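Local coordinates for HP1028 (PDB 4INN), which belongs to the lipocalin family and probably binds and carries a small ligand inside its eight-stranded beta-barrel, at residues E54-N59 with F168-V173. The protein carries 1 engineered substitution. Residues are numbered along the deposited sequence; the frame is centred on the assembly and turned at random.
Sequences EFFEHN and FNLDEV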
loop_
_atom_site.group_PDB
_atom_site.type_symbol
_atom_site.label_atom_id
_atom_site.label_comp_id
_atom_site.label_asym_id
_atom_site.label_seq_id
_atom_site.Cartn_x
_atom_site.Cartn_y
_atom_site.Cartn_z
ATOM N N GLU A 54 1.834 1.258 -5.267
ATOM C CA GLU A 54 3.211 0.856 -5.509
ATOM C C GLU A 54 4.014 0.576 -4.255
ATOM O O GLU A 54 4.114 1.427 -3.395
ATOM C CB GLU A 54 3.962 1.923 -6.305
ATOM C CG GLU A 54 5.428 1.557 -6.560
ATOM C CD GLU A 54 6.074 2.352 -7.677
ATOM O OE1 GLU A 54 5.448 3.325 -8.177
ATOM O OE2 GLU A 54 7.217 2.008 -8.068
ATOM N N PHE A 55 4.631 -0.598 -4.193
ATOM C CA PHE A 55 5.555 -0.943 -3.108
ATOM C C PHE A 55 6.983 -0.578 -3.551
ATOM O O PHE A 55 7.324 -0.772 -4.716
ATOM C CB PHE A 55 5.487 -2.440 -2.763
ATOM C CG PHE A 55 4.320 -2.837 -1.914
ATOM C CD1 PHE A 55 4.488 -3.135 -0.574
ATOM C CD2 PHE A 55 3.064 -2.998 -2.461
ATOM C CE1 PHE A 55 3.431 -3.541 0.228
ATOM C CE2 PHE A 55 1.993 -3.391 -1.677
ATOM C CZ PHE A 55 2.181 -3.673 -0.325
ATOM N N PHE A 56 7.806 -0.075 -2.634
ATOM C CA PHE A 56 9.232 0.180 -2.913
ATOM C C PHE A 56 10.096 -0.072 -1.672
ATOM O O PHE A 56 9.544 -0.092 -0.574
ATOM C CB PHE A 56 9.430 1.615 -3.442
ATOM C CG PHE A 56 9.106 2.712 -2.441
ATOM C CD1 PHE A 56 10.101 3.358 -1.756
ATOM C CD2 PHE A 56 7.798 3.121 -2.226
ATOM C CE1 PHE A 56 9.794 4.384 -0.849
ATOM C CE2 PHE A 56 7.483 4.135 -1.315
ATOM C CZ PHE A 56 8.487 4.781 -0.637
ATOM N N GLU A 57 11.411 -0.317 -1.828
ATOM C CA GLU A 57 12.307 -0.442 -0.637
ATOM C C GLU A 57 13.096 0.813 -0.377
ATOM O O GLU A 57 13.382 1.571 -1.272
ATOM C CB GLU A 57 13.252 -1.678 -0.663
ATOM C CG GLU A 57 14.581 -1.577 -1.418
ATOM C CD GLU A 57 15.685 -0.652 -0.819
ATOM O OE1 GLU A 57 16.107 -0.789 0.368
ATOM O OE2 GLU A 57 16.190 0.222 -1.589
ATOM N N HIS A 58 13.458 1.019 0.871
ATOM C CA HIS A 58 14.319 2.124 1.237
ATOM C C HIS A 58 14.954 1.806 2.579
ATOM O O HIS A 58 14.254 1.447 3.521
ATOM C CB HIS A 58 13.501 3.409 1.313
ATOM C CG HIS A 58 14.206 4.545 1.991
ATOM N ND1 HIS A 58 15.119 5.351 1.339
ATOM C CD2 HIS A 58 14.116 5.019 3.257
ATOM C CE1 HIS A 58 15.582 6.257 2.186
ATOM N NE2 HIS A 58 14.984 6.081 3.351
ATOM N N ASN A 59 16.276 1.927 2.650
ATOM C CA ASN A 59 17.045 1.598 3.844
ATOM C C ASN A 59 16.722 0.195 4.334
ATOM O O ASN A 59 16.627 -0.056 5.542
ATOM C CB ASN A 59 16.835 2.653 4.930
ATOM C CG ASN A 59 17.358 4.034 4.519
ATOM O OD1 ASN A 59 16.960 5.070 5.068
ATOM N ND2 ASN A 59 18.256 4.052 3.548
ATOM N N PHE A 168 5.149 7.906 -9.469
ATOM C CA PHE A 168 5.565 9.132 -8.781
ATOM C C PHE A 168 7.034 9.053 -8.466
ATOM O O PHE A 168 7.541 7.983 -8.196
ATOM C CB PHE A 168 4.783 9.290 -7.454
ATOM C CG PHE A 168 3.336 9.658 -7.629
ATOM C CD1 PHE A 168 2.438 8.775 -8.168
ATOM C CD2 PHE A 168 2.864 10.902 -7.212
ATOM C CE1 PHE A 168 1.081 9.130 -8.308
ATOM C CE2 PHE A 168 1.528 11.269 -7.357
ATOM C CZ PHE A 168 0.632 10.389 -7.910
ATOM N N ASN A 169 7.736 10.172 -8.443
ATOM C CA ASN A 169 9.128 10.046 -8.037
ATOM C C ASN A 169 9.238 9.822 -6.529
ATOM O O ASN A 169 8.419 10.309 -5.715
ATOM C CB ASN A 169 10.039 11.167 -8.564
ATOM C CG ASN A 169 10.308 12.217 -7.556
ATOM O OD1 ASN A 169 9.390 12.680 -6.922
ATOM N ND2 ASN A 169 11.538 12.645 -7.446
ATOM N N LEU A 170 10.250 9.049 -6.186
ATOM C CA LEU A 170 10.296 8.371 -4.913
ATOM C C LEU A 170 10.983 9.151 -3.857
ATOM O O LEU A 170 10.680 8.965 -2.701
ATOM C CB LEU A 170 10.954 7.011 -5.067
ATOM C CG LEU A 170 10.080 6.048 -5.876
ATOM C CD1 LEU A 170 10.846 4.755 -6.075
ATOM C CD2 LEU A 170 8.738 5.777 -5.219
ATOM N N ASP A 171 11.887 10.046 -4.232
ATOM C CA ASP A 171 12.472 10.980 -3.262
ATOM C C ASP A 171 11.373 11.863 -2.678
ATOM O O ASP A 171 11.310 12.090 -1.489
ATOM C CB ASP A 171 13.563 11.840 -3.913
ATOM C CG ASP A 171 14.869 11.060 -4.168
ATOM O OD1 ASP A 171 14.902 9.783 -4.112
ATOM O OD2 ASP A 171 15.885 11.751 -4.427
ATOM N N GLU A 172 10.494 12.347 -3.535
ATOM C CA GLU A 172 9.422 13.228 -3.123
ATOM C C GLU A 172 8.422 12.459 -2.273
ATOM O O GLU A 172 7.980 12.947 -1.241
ATOM C CB GLU A 172 8.772 13.769 -4.376
ATOM C CG GLU A 172 7.902 14.994 -4.238
ATOM C CD GLU A 172 7.314 15.424 -5.598
ATOM O OE1 GLU A 172 6.108 15.803 -5.618
ATOM O OE2 GLU A 172 8.033 15.362 -6.634
ATOM N N VAL A 173 8.094 11.240 -2.699
ATOM C CA VAL A 173 7.236 10.320 -1.932
ATOM C C VAL A 173 7.830 9.979 -0.574
ATOM O O VAL A 173 7.114 9.890 0.409
ATOM C CB VAL A 173 6.986 9.000 -2.708
ATOM C CG1 VAL A 173 6.311 7.956 -1.833
ATOM C CG2 VAL A 173 6.138 9.251 -3.930
HETATM O O HOH W 1 7.371 5.342 -8.787
#
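Strand residues 54-58, with Phe56 at their middle, face the first turn of the helix that starts at Leu170; the nearest CA atoms, those of Phe56 and Leu170, are 8.5 Å apart. Asn169 occupies the N-cap position, and the opening turn is closed by the bond from Val173 N to Asn169 O (3.2 Å). The joining is left to apolar side chains and to one water that links a carboxylate to a backbone carbonyl, a compact example of a helix seated on the outside of a barrel.

Phe56 carries the apolar part. Its chi1 of 66° places CG between the backbone N and the carbonyl carbon. The methyl CD2 of Leu170 sits over one ring face in a CH-pi contact, 4.2 Å from the ring centroid and 14° off the normal. Val173, one turn further on, brings CG1 obliquely to the far end of the ring, 4.0 Å from Phe56 CE2 and equally close to CZ. The polar link is made at the start of the strand segment: a water donates to Glu54 OE1 (2.9 Å) and to the carbonyl oxygen of Phe168 (2.7 Å), tying the carboxylate to the residue before the N-cap. The other carboxylate oxygen, OE2, forms a salt bridge with Arg167.

Around this seat, Tyr65 of the neighbouring strand 61-69 touches both Leu170 and Val173, and its hydroxyl accepts a hydrogen bond from Phe168 N. Leu174 extends the helix's hold on Phe56, and Val173 also reaches Val95 of strand 95-104, on which Phe55 packs through Leu97 and Leu100.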